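Local structure of LipS lipolytic enzyme (Unidentified, 4FBL) at residues A132-W136 against I206-A210. The protein is a thermostable lipolytic enzyme of the alpha/beta-hydrolase fold, which probably hydrolyses the ester bonds of lipids with a serine nucleophile. Residues are numbered along the deposited sequence; the frame is centred on the assembly and turned at random.
Sequences ALTVW and IGAVA
Ala210 sits against one turn of the facing helix: its CB lies 3.4 Å from Ala132 O and 4.0 Å from Val135 CG1, with the CB of Trp136 a little farther off. Ala132 O already accepts the helix bond from Trp136 N (2.7 Å), so the methyl packs on an oxygen engaged within its own helix. Val135 has CG1 anti to its backbone N (chi1 174°), which carries that methyl across to Ala210 O at 3.6 Å. One turn earlier, Ile206 sends CG2 between two neighbours, 3.9 Å from both Ala132 CB and Leu133 CD2, while its CD1 reaches the same leucine methyl. The side chains of Trp136 and Val209 extend alongside each other in the same direction; Val209 CG1 meets the indole at its edge, near the ring plane, 3.6 Å from Trp136 CD1. Phe167 of the second subunit also packs on Trp136, and Ala166 of that subunit on Val209, so this end of the contact adjoins the dimer interface. The axes of 132-136 and 206-210 come within 8.6 Å at 38°. The contact joins helix 129-140, which follows strand 121-127 and the probable nucleophile elbow of the alpha/beta-hydrolase fold, to helix 200-213. No hydrogen bond spans the two segments: buried methyls, one indole edge and small alanines hold them by van der Waals contact and hydrophobic burial.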
loop_
_atom_site.group_PDB
_atom_site.type_symbol
_atom_site.label_atom_id
_atom_site.label_comp_id
_atom_site.label_asym_id
_atom_site.label_seq_id
_atom_site.Cartn_x
_atom_site.Cartn_y
_atom_site.Cartn_z
ATOM N N ALA C 132 8.041 8.702 -5.653
ATOM C CA ALA C 132 7.913 7.503 -4.764
ATOM C C ALA C 132 8.659 6.313 -5.399
ATOM O O ALA C 132 9.312 5.516 -4.688
ATOM C CB ALA C 132 6.369 7.134 -4.596
ATOM N N LEU C 133 8.599 6.230 -6.745
ATOM C CA LEU C 133 9.395 5.284 -7.466
ATOM C C LEU C 133 10.931 5.480 -7.343
ATOM O O LEU C 133 11.694 4.482 -7.401
ATOM C CB LEU C 133 8.970 5.202 -8.933
ATOM C CG LEU C 133 7.617 4.493 -9.212
ATOM C CD1 LEU C 133 7.126 4.861 -10.601
ATOM C CD2 LEU C 133 7.790 2.958 -9.079
ATOM N N THR C 134 11.353 6.733 -7.227
ATOM C CA THR C 134 12.742 7.103 -7.048
ATOM C C THR C 134 13.167 6.539 -5.649
ATOM O O THR C 134 14.223 5.868 -5.527
ATOM C CB THR C 134 12.865 8.634 -7.070
ATOM O OG1 THR C 134 12.569 9.113 -8.376
ATOM C CG2 THR C 134 14.243 9.122 -6.683
ATOM N N VAL C 135 12.342 6.791 -4.616
ATOM C CA VAL C 135 12.575 6.236 -3.275
ATOM C C VAL C 135 12.527 4.719 -3.337
ATOM O O VAL C 135 13.366 4.079 -2.762
ATOM C CB VAL C 135 11.606 6.753 -2.240
ATOM C CG1 VAL C 135 11.826 5.995 -0.868
ATOM C CG2 VAL C 135 11.838 8.243 -2.029
ATOM N N TRP C 136 11.587 4.139 -4.059
ATOM C CA TRP C 136 11.512 2.689 -4.140
ATOM C C TRP C 136 12.784 2.146 -4.762
ATOM O O TRP C 136 13.303 1.097 -4.284
ATOM C CB TRP C 136 10.289 2.215 -4.983
ATOM C CG TRP C 136 10.364 0.789 -5.317
ATOM C CD1 TRP C 136 9.957 -0.307 -4.526
ATOM C CD2 TRP C 136 10.847 0.230 -6.545
ATOM N NE1 TRP C 136 10.228 -1.491 -5.181
ATOM C CE2 TRP C 136 10.754 -1.205 -6.427
ATOM C CE3 TRP C 136 11.337 0.793 -7.732
ATOM C CZ2 TRP C 136 11.190 -2.092 -7.447
ATOM C CZ3 TRP C 136 11.769 -0.086 -8.751
ATOM C CH2 TRP C 136 11.671 -1.525 -8.600
ATOM N N ILE C 206 2.499 1.583 -4.374
ATOM C CA ILE C 206 3.845 2.113 -4.586
ATOM C C ILE C 206 4.220 3.020 -3.456
ATOM O O ILE C 206 5.365 2.950 -2.973
ATOM C CB ILE C 206 4.005 2.948 -5.928
ATOM C CG1 ILE C 206 3.749 2.113 -7.157
ATOM C CG2 ILE C 206 5.462 3.563 -5.985
ATOM C CD1 ILE C 206 4.763 1.109 -7.259
ATOM N N GLY C 207 3.304 3.931 -3.060
ATOM C CA GLY C 207 3.667 4.812 -1.995
ATOM C C GLY C 207 3.994 4.061 -0.691
ATOM O O GLY C 207 4.966 4.382 0.062
ATOM N N ALA C 208 3.173 3.076 -0.372
ATOM C CA ALA C 208 3.449 2.288 0.872
ATOM C C ALA C 208 4.772 1.435 0.851
ATOM O O ALA C 208 5.489 1.341 1.860
ATOM C CB ALA C 208 2.270 1.394 1.175
ATOM N N VAL C 209 5.059 0.805 -0.287
ATOM C CA VAL C 209 6.274 0.008 -0.405
ATOM C C VAL C 209 7.468 0.952 -0.238
ATOM O O VAL C 209 8.392 0.672 0.541
ATOM C CB VAL C 209 6.328 -0.820 -1.695
ATOM C CG1 VAL C 209 7.785 -1.430 -1.901
ATOM C CG2 VAL C 209 5.232 -1.947 -1.635
ATOM N N ALA C 210 7.414 2.130 -0.880
ATOM C CA ALA C 210 8.517 3.118 -0.745
ATOM C C ALA C 210 8.711 3.575 0.628
ATOM O O ALA C 210 9.907 3.687 1.101
ATOM C CB ALA C 210 8.285 4.397 -1.677
#